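Local coordinates for uncharacterized protein (Bacteroides ovatus, PDB 4IRT), which is of unknown function but carries a BNR repeat-like beta-propeller domain and is a putative neuraminidase, an enzyme that would release sialic acid from glycans, at residues 170-182 against 190-202. Sequence-based numbering, arbitrary orientation.
Sequences LIDGENKRNAYWQ and TIHLSWVWRETWH. With EDO (1,2-ethanediol), chain K.
Arg177 meets Glu199 and Trp197 because its CG sits between the backbone N and the carbonyl carbon (chi1 63°) and its chain bends at chi3, while the bend of Glu199 at chi2 (52°) brings its carboxylate alongside. The guanidinium grips the acid side-on: NE donates almost straight to Glu199 OE1 at 2.9 Å, nearly in its own plane, and NH2 reaches the syn lone pair of Glu199 OE2; OE1 is also held by His207. On the way, Arg177 CD lies 3.5 Å from Trp197 CE3, offset toward the rim of one indole face; Trp195 NE1 approaches the opposite face. Replacing Arg177 by an alanine would probably leave Glu199 with His207 but without its salt-bridge partner, and uncover that face of Trp197. Ile171 packs against the same two indoles, with CD1 over the Trp195 five-membered ring, 4.0 Å from its centroid, in a CH-pi contact, and CG2 3.7 Å from Trp197 CH2. On the opposite face of the sheet, Tyr180 CE2 lies over one face of the Arg198 guanidinium, whose NE is held by Asn206, and Gln182 NE2 donates to Ser194 OG at 3.0 Å while its OE1 accepts from Thr254 N. Six backbone bonds join strands 178-185 and 191-198 as the first hairpin of a four-stranded propeller blade; Trp195 and Trp197 pack on Cys210 of strand 206-214, Ile171 and Trp181 on Leu151 of strand 151-157, and Gln182 and Ser194 on Met256 of strand 255-258.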
ATOM      1  N   LEU A 170     -10.316  -1.253  16.286  1.00 16.52           N
ATOM      2  CA  LEU A 170      -9.167  -2.119  16.363  1.00 15.08           C
ATOM      3  C   LEU A 170      -7.984  -1.386  16.975  1.00 15.56           C
ATOM      4  O   LEU A 170      -7.337  -1.915  17.872  1.00 14.72           O
ATOM      5  CB  LEU A 170      -8.821  -2.614  14.959  1.00 14.51           C
ATOM      6  CG  LEU A 170      -7.655  -3.578  14.833  1.00 14.12           C
ATOM      7  CD1 LEU A 170      -7.781  -4.755  15.799  1.00 15.22           C
ATOM      8  CD2 LEU A 170      -7.596  -4.081  13.397  1.00 14.33           C
ATOM      9  N   ILE A 171      -7.724  -0.162  16.490  1.00 15.19           N
ATOM     10  CA  ILE A 171      -6.671   0.699  17.020  1.00 13.39           C
ATOM     11  C   ILE A 171      -7.361   1.913  17.627  1.00 14.24           C
ATOM     12  O   ILE A 171      -8.172   2.569  16.973  1.00 13.91           O
ATOM     13  CB  ILE A 171      -5.676   1.137  15.941  1.00 12.48           C
ATOM     14  CG1 ILE A 171      -5.013  -0.054  15.252  1.00 12.60           C
ATOM     15  CG2 ILE A 171      -4.578   1.997  16.526  1.00 12.50           C
ATOM     16  CD1 ILE A 171      -4.193   0.351  14.038  1.00 12.94           C
ATOM     17  N   ASP A 172      -7.070   2.172  18.903  1.00 13.16           N
ATOM     18  CA  ASP A 172      -7.741   3.202  19.668  1.00 14.58           C
ATOM     19  C   ASP A 172      -6.775   4.354  19.912  1.00 14.11           C
ATOM     20  O   ASP A 172      -5.797   4.199  20.634  1.00 15.63           O
ATOM     21  CB  ASP A 172      -8.220   2.610  21.010  1.00 16.34           C
ATOM     22  CG  ASP A 172      -9.145   3.532  21.783  1.00 19.15           C
ATOM     23  OD1 ASP A 172      -9.446   4.672  21.337  1.00 17.53           O
ATOM     24  OD2 ASP A 172      -9.587   3.089  22.873  1.00 22.05           O
ATOM     25  N   GLY A 173      -7.082   5.492  19.303  1.00 15.05           N
ATOM     26  CA  GLY A 173      -6.350   6.738  19.514  1.00 14.77           C
ATOM     27  C   GLY A 173      -6.773   7.484  20.761  1.00 15.49           C
ATOM     28  O   GLY A 173      -6.210   8.530  21.059  1.00 15.28           O
ATOM     29  N   GLU A 174      -7.776   6.957  21.469  1.00 15.79           N
ATOM     30  CA  GLU A 174      -8.194   7.449  22.779  1.00 16.63           C
ATOM     31  C   GLU A 174      -8.512   8.943  22.802  1.00 16.58           C
ATOM     32  O   GLU A 174      -8.243   9.627  23.806  1.00 16.15           O
ATOM     33  CB  GLU A 174      -7.139   7.142  23.857  1.00 17.29           C
ATOM     34  CG  GLU A 174      -6.807   5.671  24.026  1.00 18.46           C
ATOM     35  CD  GLU A 174      -5.744   5.455  25.070  1.00 19.03           C
ATOM     36  OE1 GLU A 174      -6.079   5.498  26.266  1.00 22.84           O
ATOM     37  OE2 GLU A 174      -4.581   5.262  24.700  1.00 19.33           O
ATOM     38  N   ASN A 175      -9.101   9.421  21.718  1.00 17.38           N
ATOM     39  CA  ASN A 175      -9.406  10.853  21.534  1.00 20.40           C
ATOM     40  C   ASN A 175      -8.217  11.786  21.698  1.00 19.29           C
ATOM     41  O   ASN A 175      -8.398  12.947  22.003  1.00 18.66           O
ATOM     42  CB  ASN A 175     -10.543  11.276  22.468  1.00 26.01           C
ATOM     43  CG  ASN A 175     -11.793  10.422  22.274  1.00 33.28           C
ATOM     44  OD1 ASN A 175     -12.298  10.287  21.157  1.00 40.69           O
ATOM     45  ND2 ASN A 175     -12.279   9.823  23.347  1.00 42.36           N
ATOM     46  N   LYS A 176      -7.015  11.270  21.443  1.00 17.70           N
ATOM     47  CA  LYS A 176      -5.760  11.979  21.676  1.00 20.03           C
ATOM     48  C   LYS A 176      -4.894  12.005  20.424  1.00 16.71           C
ATOM     49  O   LYS A 176      -4.298  13.021  20.094  1.00 16.02           O
ATOM     50  CB  LYS A 176      -4.934  11.251  22.761  1.00 24.32           C
ATOM     51  CG  LYS A 176      -5.374  11.536  24.161  1.00 32.84           C
ATOM     52  CD  LYS A 176      -4.426  10.929  25.164  1.00 34.55           C
ATOM     53  CE  LYS A 176      -4.874  11.284  26.563  1.00 42.19           C
ATOM     54  NZ  LYS A 176      -4.410  10.248  27.522  1.00 55.71           N
ATOM     55  N   ARG A 177      -4.799  10.842  19.772  1.00 15.71           N
ATOM     56  CA  ARG A 177      -3.812  10.610  18.727  1.00 14.00           C
ATOM     57  C   ARG A 177      -4.432   9.861  17.554  1.00 13.52           C
ATOM     58  O   ARG A 177      -5.487   9.247  17.683  1.00 13.78           O
ATOM     59  CB  ARG A 177      -2.605   9.829  19.280  1.00 14.64           C
ATOM     60  CG  ARG A 177      -2.921   8.407  19.786  1.00 14.03           C
ATOM     61  CD  ARG A 177      -1.711   7.744  20.424  1.00 13.95           C
ATOM     62  NE  ARG A 177      -1.145   8.521  21.529  1.00 14.93           N
ATOM     63  CZ  ARG A 177      -1.597   8.522  22.781  1.00 16.70           C
ATOM     64  NH1 ARG A 177      -2.603   7.728  23.147  1.00 16.50           N
ATOM     65  NH2 ARG A 177      -1.030   9.312  23.689  1.00 17.57           N
ATOM     66  N   ASN A 178      -3.780   9.961  16.411  1.00 13.04           N
ATOM     67  CA  ASN A 178      -4.133   9.212  15.241  1.00 12.97           C
ATOM     68  C   ASN A 178      -3.121   8.077  15.044  1.00 11.98           C
ATOM     69  O   ASN A 178      -2.033   8.068  15.641  1.00 11.75           O
ATOM     70  CB  ASN A 178      -4.148  10.120  13.996  1.00 14.81           C
ATOM     71  CG  ASN A 178      -5.303  11.111  13.985  1.00 17.86           C
ATOM     72  OD1 ASN A 178      -5.111  12.318  14.060  1.00 21.34           O
ATOM     73  ND2 ASN A 178      -6.491  10.603  13.896  1.00 20.17           N
ATOM     74  N   ALA A 179      -3.484   7.156  14.160  1.00 12.48           N
ATOM     75  CA  ALA A 179      -2.568   6.140  13.628  1.00 11.30           C
ATOM     76  C   ALA A 179      -2.576   6.177  12.106  1.00 11.07           C
ATOM     77  O   ALA A 179      -3.573   6.612  11.509  1.00 11.29           O
ATOM     78  CB  ALA A 179      -2.989   4.775  14.109  1.00 11.50           C
ATOM     79  N   TYR A 180      -1.467   5.723  11.496  1.00 11.08           N
ATOM     80  CA  TYR A 180      -1.362   5.447  10.074  1.00 11.11           C
ATOM     81  C   TYR A 180      -0.803   4.065   9.931  1.00 11.20           C
ATOM     82  O   TYR A 180       0.265   3.767  10.477  1.00 10.28           O
ATOM     83  CB  TYR A 180      -0.460   6.448   9.365  1.00 12.30           C
ATOM     84  CG  TYR A 180      -1.058   7.812   9.384  1.00 13.59           C
ATOM     85  CD1 TYR A 180      -1.943   8.215   8.382  1.00 16.40           C
ATOM     86  CD2 TYR A 180      -0.765   8.689  10.400  1.00 15.57           C
ATOM     87  CE1 TYR A 180      -2.524   9.484   8.411  1.00 20.90           C
ATOM     88  CE2 TYR A 180      -1.334   9.953  10.442  1.00 19.51           C
ATOM     89  CZ  TYR A 180      -2.218  10.338   9.449  1.00 22.03           C
ATOM     90  OH  TYR A 180      -2.778  11.591   9.527  1.00 26.44           O
ATOM     91  N   TRP A 181      -1.539   3.234   9.200  1.00 11.06           N
ATOM     92  CA  TRP A 181      -1.299   1.802   9.161  1.00 10.42           C
ATOM     93  C   TRP A 181      -1.014   1.279   7.767  1.00  9.83           C
ATOM     94  O   TRP A 181      -1.238   1.953   6.787  1.00 10.64           O
ATOM     95  CB  TRP A 181      -2.511   1.052   9.745  1.00 10.37           C
ATOM     96  CG  TRP A 181      -3.822   1.409   9.066  1.00 10.84           C
ATOM     97  CD1 TRP A 181      -4.320   0.916   7.920  1.00 11.14           C
ATOM     98  CD2 TRP A 181      -4.776   2.384   9.544  1.00 11.18           C
ATOM     99  NE1 TRP A 181      -5.541   1.533   7.617  1.00 11.09           N
ATOM    100  CE2 TRP A 181      -5.835   2.426   8.622  1.00 11.36           C
ATOM    101  CE3 TRP A 181      -4.809   3.225  10.656  1.00 11.05           C
ATOM    102  CZ2 TRP A 181      -6.911   3.292   8.770  1.00 11.71           C
ATOM    103  CZ3 TRP A 181      -5.871   4.059  10.820  1.00 12.84           C
ATOM    104  CH2 TRP A 181      -6.916   4.104   9.870  1.00 12.70           C
ATOM    105  N   GLN A 182      -0.532   0.044   7.722  1.00 10.04           N
ATOM    106  CA  GLN A 182      -0.411  -0.783   6.516  1.00 10.24           C
ATOM    107  C   GLN A 182      -0.579  -2.248   6.891  1.00 10.27           C
ATOM    108  O   GLN A 182      -0.353  -2.636   8.050  1.00  9.73           O
ATOM    109  CB  GLN A 182       0.945  -0.552   5.792  1.00 10.41           C
ATOM    110  CG  GLN A 182       2.192  -0.687   6.687  1.00 10.69           C
ATOM    111  CD  GLN A 182       2.582   0.583   7.411  1.00 11.90           C
ATOM    112  OE1 GLN A 182       2.305   1.701   6.955  1.00 13.43           O
ATOM    113  NE2 GLN A 182       3.229   0.421   8.577  1.00 11.92           N
ATOM    114  N   THR A 190      -2.739 -15.317   7.050  1.00 13.10           N
ATOM    115  CA  THR A 190      -2.637 -14.456   8.233  1.00 12.76           C
ATOM    116  C   THR A 190      -2.668 -12.972   7.822  1.00 12.16           C
ATOM    117  O   THR A 190      -1.965 -12.538   6.887  1.00 10.12           O
ATOM    118  CB  THR A 190      -1.350 -14.772   9.021  1.00 14.23           C
ATOM    119  OG1 THR A 190      -1.386 -16.145   9.430  1.00 14.13           O
ATOM    120  CG2 THR A 190      -1.178 -13.877  10.245  1.00 17.12           C
ATOM    121  N   ILE A 191      -3.433 -12.183   8.556  1.00 12.05           N
ATOM    122  CA  ILE A 191      -3.492 -10.742   8.318  1.00 11.75           C
ATOM    123  C   ILE A 191      -2.470 -10.084   9.224  1.00 12.10           C
ATOM    124  O   ILE A 191      -2.565 -10.205  10.459  1.00 11.43           O
ATOM    125  CB  ILE A 191      -4.877 -10.151   8.654  1.00 14.05           C
ATOM    126  CG1 ILE A 191      -5.994 -10.863   7.879  1.00 13.89           C
ATOM    127  CG2 ILE A 191      -4.878  -8.652   8.405  1.00 12.64           C
ATOM    128  CD1 ILE A 191      -7.379 -10.546   8.402  1.00 14.05           C
ATOM    129  N   HIS A 192      -1.526  -9.365   8.613  1.00 11.09           N
ATOM    130  CA  HIS A 192      -0.545  -8.599   9.343  1.00 10.72           C
ATOM    131  C   HIS A 192      -0.933  -7.139   9.347  1.00  9.46           C
ATOM    132  O   HIS A 192      -1.443  -6.636   8.359  1.00  9.96           O
ATOM    133  CB  HIS A 192       0.847  -8.756   8.700  1.00 10.44           C
ATOM    134  CG  HIS A 192       1.336 -10.168   8.673  1.00 11.02           C
ATOM    135  ND1 HIS A 192       2.156 -10.676   9.647  1.00 11.83           N
ATOM    136  CD2 HIS A 192       1.089 -11.190   7.817  1.00 11.22           C
ATOM    137  CE1 HIS A 192       2.402 -11.952   9.400  1.00 12.29           C
ATOM    138  NE2 HIS A 192       1.779 -12.286   8.283  1.00 12.34           N
ATOM    139  N   LEU A 193      -0.643  -6.456  10.446  1.00 10.21           N
ATOM    140  CA  LEU A 193      -0.953  -5.033  10.602  1.00  9.88           C
ATOM    141  C   LEU A 193       0.165  -4.327  11.341  1.00 10.64           C
ATOM    142  O   LEU A 193       0.571  -4.762  12.416  1.00 10.22           O
ATOM    143  CB  LEU A 193      -2.243  -4.905  11.429  1.00 10.72           C
ATOM    144  CG  LEU A 193      -2.649  -3.533  11.967  1.00 10.18           C
ATOM    145  CD1 LEU A 193      -3.012  -2.578  10.861  1.00 10.54           C
ATOM    146  CD2 LEU A 193      -3.827  -3.708  12.910  1.00 10.70           C
ATOM    147  N   SER A 194       0.653  -3.226  10.780  1.00 10.23           N
ATOM    148  CA  SER A 194       1.610  -2.343  11.481  1.00  9.45           C
ATOM    149  C   SER A 194       1.189  -0.887  11.298  1.00  9.40           C
ATOM    150  O   SER A 194       0.419  -0.541  10.363  1.00  8.96           O
ATOM    151  CB  SER A 194       3.042  -2.551  11.003  1.00 10.02           C
ATOM    152  OG  SER A 194       3.152  -2.387   9.612  1.00 10.11           O
ATOM    153  N   TRP A 195       1.689  -0.028  12.189  1.00  9.89           N
ATOM    154  CA  TRP A 195       1.308   1.377  12.189  1.00  9.78           C
ATOM    155  C   TRP A 195       2.280   2.230  12.957  1.00  9.69           C
ATOM    156  O   TRP A 195       3.064   1.711  13.729  1.00 10.02           O
ATOM    157  CB  TRP A 195      -0.108   1.567  12.748  1.00 10.12           C
ATOM    158  CG  TRP A 195      -0.315   1.311  14.193  1.00 10.72           C
ATOM    159  CD1 TRP A 195      -0.356   2.272  15.204  1.00 11.28           C
ATOM    160  CD2 TRP A 195      -0.609   0.055  14.828  1.00 11.02           C
ATOM    161  NE1 TRP A 195      -0.632   1.672  16.406  1.00 11.65           N
ATOM    162  CE2 TRP A 195      -0.796   0.321  16.211  1.00 11.35           C
ATOM    163  CE3 TRP A 195      -0.682  -1.272  14.379  1.00 10.70           C
ATOM    164  CZ2 TRP A 195      -1.032  -0.694  17.143  1.00 11.92           C
ATOM    165  CZ3 TRP A 195      -0.951  -2.302  15.322  1.00 12.18           C
ATOM    166  CH2 TRP A 195      -1.126  -1.998  16.675  1.00 11.63           C
ATOM    167  N   VAL A 196       2.194   3.532  12.725  1.00  9.57           N
ATOM    168  CA  VAL A 196       2.881   4.542  13.528  1.00 10.00           C
ATOM    169  C   VAL A 196       1.795   5.372  14.191  1.00 10.49           C
ATOM    170  O   VAL A 196       0.652   5.470  13.690  1.00 10.26           O
ATOM    171  CB  VAL A 196       3.794   5.469  12.676  1.00 10.55           C
ATOM    172  CG1 VAL A 196       4.757   4.618  11.826  1.00 11.11           C
ATOM    173  CG2 VAL A 196       2.976   6.421  11.817  1.00 10.87           C
ATOM    174  N   TRP A 197       2.130   5.925  15.340  1.00 10.77           N
ATOM    175  CA  TRP A 197       1.267   6.870  15.964  1.00 11.38           C
ATOM    176  C   TRP A 197       1.559   8.237  15.420  1.00 11.59           C
ATOM    177  O   TRP A 197       2.698   8.545  15.062  1.00 10.74           O
ATOM    178  CB  TRP A 197       1.506   6.896  17.458  1.00 11.70           C
ATOM    179  CG  TRP A 197       1.180   5.610  18.159  1.00 12.25           C
ATOM    180  CD1 TRP A 197       2.055   4.811  18.830  1.00 13.37           C
ATOM    181  CD2 TRP A 197      -0.118   5.003  18.318  1.00 12.19           C
ATOM    182  NE1 TRP A 197       1.388   3.739  19.392  1.00 12.73           N
ATOM    183  CE2 TRP A 197       0.055   3.841  19.096  1.00 13.17           C
ATOM    184  CE3 TRP A 197      -1.410   5.345  17.899  1.00 12.11           C
ATOM    185  CZ2 TRP A 197      -1.031   3.007  19.473  1.00 13.01           C
ATOM    186  CZ3 TRP A 197      -2.469   4.526  18.274  1.00 11.88           C
ATOM    187  CH2 TRP A 197      -2.269   3.369  19.044  1.00 12.39           C
ATOM    188  N   ARG A 198       0.533   9.079  15.353  1.00 12.39           N
ATOM    189  CA  ARG A 198       0.789  10.505  15.184  1.00 14.11           C
ATOM    190  C   ARG A 198       0.117  11.235  16.326  1.00 12.67           C
ATOM    191  O   ARG A 198      -1.102  11.207  16.455  1.00 14.41           O
ATOM    192  CB  ARG A 198       0.294  11.089  13.879  1.00 14.95           C
ATOM    193  CG  ARG A 198       0.870  12.498  13.747  1.00 17.44           C
ATOM    194  CD  ARG A 198       0.418  13.268  12.551  1.00 16.60           C
ATOM    195  NE  ARG A 198       1.061  12.806  11.333  1.00 15.98           N
ATOM    196  CZ  ARG A 198       0.851  13.367  10.159  1.00 18.31           C
ATOM    197  NH1 ARG A 198       0.079  14.445  10.076  1.00 19.19           N
ATOM    198  NH2 ARG A 198       1.421  12.877   9.068  1.00 17.52           N
ATOM    199  N   GLU A 199       0.913  11.938  17.103  1.00 12.86           N
ATOM    200  CA  GLU A 199       0.469  12.472  18.355  1.00 12.89           C
ATOM    201  C   GLU A 199      -0.488  13.665  18.195  1.00 13.52           C
ATOM    202  O   GLU A 199      -1.482  13.730  18.901  1.00 14.21           O
ATOM    203  CB  GLU A 199       1.679  12.803  19.219  1.00 13.88           C
ATOM    204  CG  GLU A 199       1.429  12.732  20.695  1.00 14.49           C
ATOM    205  CD  GLU A 199       0.805  11.424  21.195  1.00 13.87           C
ATOM    206  OE1 GLU A 199       0.988  10.329  20.641  1.00 12.08           O
ATOM    207  OE2 GLU A 199       0.151  11.489  22.228  1.00 17.99           O
ATOM    208  N   THR A 200      -0.231  14.553  17.218  1.00 12.50           N
ATOM    209  CA  THR A 200      -1.110  15.687  16.963  1.00 12.93           C
ATOM    210  C   THR A 200      -1.099  16.057  15.472  1.00 12.60           C
ATOM    211  O   THR A 200      -0.735  15.248  14.634  1.00 12.94           O
ATOM    212  CB  THR A 200      -0.767  16.869  17.930  1.00 13.06           C
ATOM    213  OG1 THR A 200      -1.739  17.934  17.837  1.00 13.52           O
ATOM    214  CG2 THR A 200       0.641  17.425  17.660  1.00 13.09           C
ATOM    215  N   TRP A 201      -1.540  17.262  15.122  1.00 13.15           N
ATOM    216  CA  TRP A 201      -1.680  17.641  13.696  1.00 12.53           C
ATOM    217  C   TRP A 201      -0.436  17.365  12.869  1.00 13.22           C
ATOM    218  O   TRP A 201      -0.530  16.875  11.747  1.00 12.60           O
ATOM    219  CB  TRP A 201      -2.036  19.129  13.580  1.00 12.91           C
ATOM    220  CG  TRP A 201      -3.394  19.459  14.154  1.00 13.13           C
ATOM    221  CD1 TRP A 201      -3.665  20.010  15.376  1.00 12.80           C
ATOM    222  CD2 TRP A 201      -4.659  19.233  13.525  1.00 13.15           C
ATOM    223  NE1 TRP A 201      -5.040  20.134  15.542  1.00 13.36           N
ATOM    224  CE2 TRP A 201      -5.662  19.666  14.421  1.00 13.54           C
ATOM    225  CE3 TRP A 201      -5.042  18.718  12.269  1.00 13.05           C
ATOM    226  CZ2 TRP A 201      -7.020  19.601  14.110  1.00 13.71           C
ATOM    227  CZ3 TRP A 201      -6.406  18.664  11.960  1.00 13.04           C
ATOM    228  CH2 TRP A 201      -7.367  19.078  12.885  1.00 13.42           C
ATOM    229  N   HIS A 202       0.725  17.669  13.426  1.00 13.04           N
ATOM    230  CA  HIS A 202       1.915  17.828  12.629  1.00 12.86           C
ATOM    231  C   HIS A 202       2.682  16.532  12.392  1.00 12.11           C
ATOM    232  O   HIS A 202       2.816  15.693  13.273  1.00 12.20           O
ATOM    233  CB  HIS A 202       2.802  18.877  13.249  1.00 14.04           C
ATOM    234  CG  HIS A 202       2.065  20.138  13.565  1.00 15.41           C
ATOM    235  ND1 HIS A 202       1.314  20.292  14.715  1.00 15.32           N
ATOM    236  CD2 HIS A 202       1.890  21.267  12.838  1.00 15.26           C
ATOM    237  CE1 HIS A 202       0.747  21.488  14.702  1.00 16.99           C
ATOM    238  NE2 HIS A 202       1.081  22.100  13.574  1.00 17.51           N
TER
HETATM  239  C1  EDO K 510      -6.485   5.324  15.495  1.00 16.54           C
HETATM  240  O1  EDO K 510      -7.395   6.417  15.588  1.00 18.14           O
HETATM  241  C2  EDO K 510      -6.857   4.428  14.302  1.00 15.92           C
HETATM  242  O2  EDO K 510      -8.103   3.750  14.504  1.00 16.50           O
HETATM  243  O   HOH W   1      -2.916  13.195  15.728  1.00 15.11           O